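PDB 7L5I: trimethylamine-N-oxide reductase, which probably reduces S- or N-oxides such as trimethylamine N-oxide at a molybdenum centre carried by two molybdopterin guanine dinucleotide cofactors. Local coordinates for residues Lys294-Gly299 with Glu614-Pro619. Numbering follows the deposited sequence.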
ATOM      1  N   LYS A 294      -7.334  -5.205 -33.960  1.00 18.58           N
ATOM      2  CA  LYS A 294      -8.643  -5.564 -34.480  1.00 19.14           C
ATOM      3  C   LYS A 294      -9.202  -6.806 -33.791  1.00 19.30           C
ATOM      4  O   LYS A 294     -10.394  -6.877 -33.504  1.00 20.10           O
ATOM      5  CB  LYS A 294      -8.560  -5.812 -35.984  1.00 21.74           C
ATOM      6  CG  LYS A 294      -9.885  -6.255 -36.568  1.00 29.61           C
ATOM      7  CD  LYS A 294      -9.875  -6.270 -38.086  1.00 44.53           C
ATOM      8  CE  LYS A 294     -11.305  -6.326 -38.627  1.00 56.09           C
ATOM      9  NZ  LYS A 294     -11.358  -6.736 -40.060  1.00 68.49           N
ATOM     10  N   LYS A 295      -8.343  -7.787 -33.525  1.00 15.97           N
ATOM     11  CA  LYS A 295      -8.784  -9.092 -33.061  1.00 16.83           C
ATOM     12  C   LYS A 295      -9.007  -9.123 -31.554  1.00 19.16           C
ATOM     13  O   LYS A 295      -9.882  -9.854 -31.086  1.00 15.75           O
ATOM     14  CB  LYS A 295      -7.741 -10.128 -33.456  1.00 15.80           C
ATOM     15  CG  LYS A 295      -8.088 -11.568 -33.124  1.00 21.33           C
ATOM     16  CD  LYS A 295      -7.057 -12.528 -33.731  1.00 26.77           C
ATOM     17  CE  LYS A 295      -7.409 -13.972 -33.393  1.00 32.94           C
ATOM     18  NZ  LYS A 295      -6.292 -14.925 -33.625  1.00 32.96           N
ATOM     19  N   TYR A 296      -8.254  -8.338 -30.784  1.00 13.64           N
ATOM     20  CA  TYR A 296      -8.222  -8.495 -29.329  1.00 11.53           C
ATOM     21  C   TYR A 296      -8.665  -7.264 -28.553  1.00 14.90           C
ATOM     22  O   TYR A 296      -8.712  -7.316 -27.309  1.00 13.51           O
ATOM     23  CB  TYR A 296      -6.800  -8.883 -28.892  1.00 14.00           C
ATOM     24  CG  TYR A 296      -6.290 -10.191 -29.449  1.00 13.92           C
ATOM     25  CD1 TYR A 296      -6.638 -11.415 -28.875  1.00 13.13           C
ATOM     26  CD2 TYR A 296      -5.454 -10.207 -30.559  1.00 17.57           C
ATOM     27  CE1 TYR A 296      -6.152 -12.599 -29.390  1.00 14.73           C
ATOM     28  CE2 TYR A 296      -4.958 -11.374 -31.069  1.00 18.83           C
ATOM     29  CZ  TYR A 296      -5.319 -12.575 -30.494  1.00 16.59           C
ATOM     30  OH  TYR A 296      -4.807 -13.741 -31.025  1.00 18.05           O
ATOM     31  N   THR A 297      -9.000  -6.164 -29.229  1.00 14.51           N
ATOM     32  CA  THR A 297      -9.428  -4.964 -28.537  1.00 14.48           C
ATOM     33  C   THR A 297     -10.740  -4.453 -29.110  1.00 15.95           C
ATOM     34  O   THR A 297     -11.161  -4.828 -30.212  1.00 16.79           O
ATOM     35  CB  THR A 297      -8.380  -3.836 -28.592  1.00 14.49           C
ATOM     36  OG1 THR A 297      -8.422  -3.184 -29.881  1.00 18.18           O
ATOM     37  CG2 THR A 297      -6.989  -4.375 -28.331  1.00 17.29           C
ATOM     38  N   SER A 298     -11.391  -3.612 -28.325  1.00 14.72           N
ATOM     39  CA  SER A 298     -12.618  -2.927 -28.709  1.00 16.91           C
ATOM     40  C   SER A 298     -12.375  -1.432 -28.589  1.00 17.87           C
ATOM     41  O   SER A 298     -11.897  -0.958 -27.554  1.00 16.43           O
ATOM     42  CB  SER A 298     -13.793  -3.355 -27.832  1.00 19.55           C
ATOM     43  OG  SER A 298     -14.991  -2.718 -28.248  1.00 28.50           O
ATOM     44  N   GLY A 299     -12.652  -0.698 -29.662  1.00 17.33           N
ATOM     45  CA  GLY A 299     -12.630   0.742 -29.604  1.00 17.68           C
ATOM     46  C   GLY A 299     -11.330   1.405 -29.996  1.00 19.14           C
ATOM     47  O   GLY A 299     -11.179   2.610 -29.758  1.00 21.09           O
ATOM     48  N   GLU A 614      -4.112 -17.852 -23.037  1.00 17.82           N
ATOM     49  CA  GLU A 614      -5.293 -18.508 -23.599  1.00 18.50           C
ATOM     50  C   GLU A 614      -6.145 -17.526 -24.391  1.00 16.07           C
ATOM     51  O   GLU A 614      -6.674 -17.869 -25.456  1.00 15.95           O
ATOM     52  CB  GLU A 614      -6.102 -19.154 -22.495  1.00 24.90           C
ATOM     53  CG  GLU A 614      -5.374 -20.346 -21.858  1.00 34.47           C
ATOM     54  CD  GLU A 614      -4.707 -21.275 -22.886  1.00 62.35           C
ATOM     55  OE1 GLU A 614      -3.469 -21.460 -22.800  1.00 53.59           O
ATOM     56  OE2 GLU A 614      -5.409 -21.804 -23.786  1.00 55.40           O
ATOM     57  N   PHE A 615      -6.315 -16.309 -23.878  1.00 14.94           N
ATOM     58  CA  PHE A 615      -6.950 -15.248 -24.655  1.00 12.81           C
ATOM     59  C   PHE A 615      -6.249 -15.044 -25.980  1.00 13.27           C
ATOM     60  O   PHE A 615      -6.893 -14.950 -27.033  1.00 15.08           O
ATOM     61  CB  PHE A 615      -6.931 -13.957 -23.821  1.00 14.13           C
ATOM     62  CG  PHE A 615      -7.484 -12.749 -24.523  1.00 13.57           C
ATOM     63  CD1 PHE A 615      -8.801 -12.737 -24.941  1.00 15.12           C
ATOM     64  CD2 PHE A 615      -6.715 -11.594 -24.684  1.00 16.18           C
ATOM     65  CE1 PHE A 615      -9.347 -11.606 -25.564  1.00 14.89           C
ATOM     66  CE2 PHE A 615      -7.266 -10.471 -25.306  1.00 16.52           C
ATOM     67  CZ  PHE A 615      -8.600 -10.482 -25.723  1.00 15.58           C
ATOM     68  N   ARG A 616      -4.915 -14.981 -25.973  1.00 13.59           N
ATOM     69  CA  ARG A 616      -4.218 -14.777 -27.235  1.00 13.69           C
ATOM     70  C   ARG A 616      -4.432 -15.952 -28.188  1.00 16.89           C
ATOM     71  O   ARG A 616      -4.631 -15.762 -29.397  1.00 16.33           O
ATOM     72  CB  ARG A 616      -2.715 -14.569 -27.009  1.00 17.08           C
ATOM     73  CG  ARG A 616      -2.042 -14.139 -28.311  1.00 19.31           C
ATOM     74  CD  ARG A 616      -0.565 -13.869 -28.197  1.00 26.47           C
ATOM     75  NE  ARG A 616      -0.056 -13.456 -29.506  1.00 30.24           N
ATOM     76  CZ  ARG A 616       0.202 -12.195 -29.863  1.00 27.13           C
ATOM     77  NH1 ARG A 616       0.047 -11.210 -28.999  1.00 17.50           N
ATOM     78  NH2 ARG A 616       0.648 -11.941 -31.082  1.00 26.22           N
ATOM     79  N   GLU A 617      -4.385 -17.174 -27.666  1.00 17.36           N
ATOM     80  CA  GLU A 617      -4.529 -18.348 -28.516  1.00 18.46           C
ATOM     81  C   GLU A 617      -5.865 -18.350 -29.245  1.00 20.43           C
ATOM     82  O   GLU A 617      -5.916 -18.586 -30.459  1.00 20.55           O
ATOM     83  CB  GLU A 617      -4.377 -19.616 -27.688  1.00 19.78           C
ATOM     84  CG  GLU A 617      -4.657 -20.891 -28.509  1.00 24.94           C
ATOM     85  CD  GLU A 617      -3.741 -21.027 -29.735  1.00 39.57           C
ATOM     86  OE1 GLU A 617      -2.518 -20.833 -29.585  1.00 31.99           O
ATOM     87  OE2 GLU A 617      -4.242 -21.330 -30.851  1.00 31.05           O
ATOM     88  N   ASP A 618      -6.959 -18.089 -28.531  1.00 16.83           N
ATOM     89  CA  ASP A 618      -8.288 -18.084 -29.144  1.00 18.99           C
ATOM     90  C   ASP A 618      -9.220 -17.170 -28.374  1.00 14.22           C
ATOM     91  O   ASP A 618      -9.848 -17.579 -27.389  1.00 17.21           O
ATOM     92  CB  ASP A 618      -8.869 -19.498 -29.215  1.00 24.53           C
ATOM     93  CG  ASP A 618     -10.171 -19.550 -30.016  1.00 32.21           C
ATOM     94  OD1 ASP A 618     -10.768 -18.475 -30.209  1.00 24.81           O
ATOM     95  OD2 ASP A 618     -10.588 -20.650 -30.453  1.00 28.96           O
ATOM     96  N   PRO A 619      -9.338 -15.902 -28.790  1.00 13.27           N
ATOM     97  CA  PRO A 619     -10.161 -14.962 -28.011  1.00 16.01           C
ATOM     98  C   PRO A 619     -11.663 -15.195 -28.172  1.00 14.33           C
ATOM     99  O   PRO A 619     -12.438 -14.692 -27.341  1.00 17.98           O
ATOM    100  CB  PRO A 619      -9.722 -13.591 -28.551  1.00 15.59           C
ATOM    101  CG  PRO A 619      -9.346 -13.881 -29.960  1.00 17.96           C
ATOM    102  CD  PRO A 619      -8.698 -15.239 -29.946  1.00 17.32           C
TER
HETATM  103  O   HOH W   1      -7.529 -17.477 -33.025  1.00 37.53           O
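Lys-295 reaches across to Pro-619 with its aliphatic stem, CE lying 3.9 Å from Pro-619 CD. Its CG lies anti to the backbone N (chi1 -176°), beside the carbonyl carbon, and the rest of the chain is fully extended, which lays the methylenes along one face of the neighbouring Tyr-296 ring and carries the ammonium group past the proline. A lysine suits this exposed border because its stem packs while NZ meets water: a water 2.9 Å from Lys-295 NZ donates in turn to the carbonyl O of Glu-617, and NZ also makes a weak bond to Tyr-296 OH.

Tyr-296, the last residue of helix 290-296, does most of the joining. With chi1 at -61°, CG stands opposite the carbonyl carbon, and the ring presents its CD1-CE1 side to both Phe-615 and Pro-619. Tyr-296 CD1 sits over one face of Phe-615, 3.7 Å from Phe-615 CE2, in a T-shaped pair with planes at 71°; phenylalanine suits the place by offering a flat apolar face to that edge. Pro-619 CG packs obliquely against Tyr-296 CE1 at 3.5 Å, a compact ring filling the corner just beyond helix 613-617. Phe-615 O approaches Tyr-296 CE1 in the ring plane at 3.4 Å, a close contact. Tyrosine joins this apolar edge to a hydroxyl that reaches the helix backbone, donating to Arg-616 O at 2.6 Å, in the carbonyl plane and on a lone pair. The Arg-616 guanidinium turns elsewhere, NH1 bonding to the carbonyls of Gly-373 and Ile-375.

After Tyr-296 the chain enters strand 297-298, parallel to strand 631-632, whose Ile-631 also touches Phe-615. Apolar ring packing probably helps to hold the one phenol at a carbonyl in the last turn of helix 613-617, and the weak bond from Lys-295 would probably polarise that hydroxyl, strengthening it as a donor.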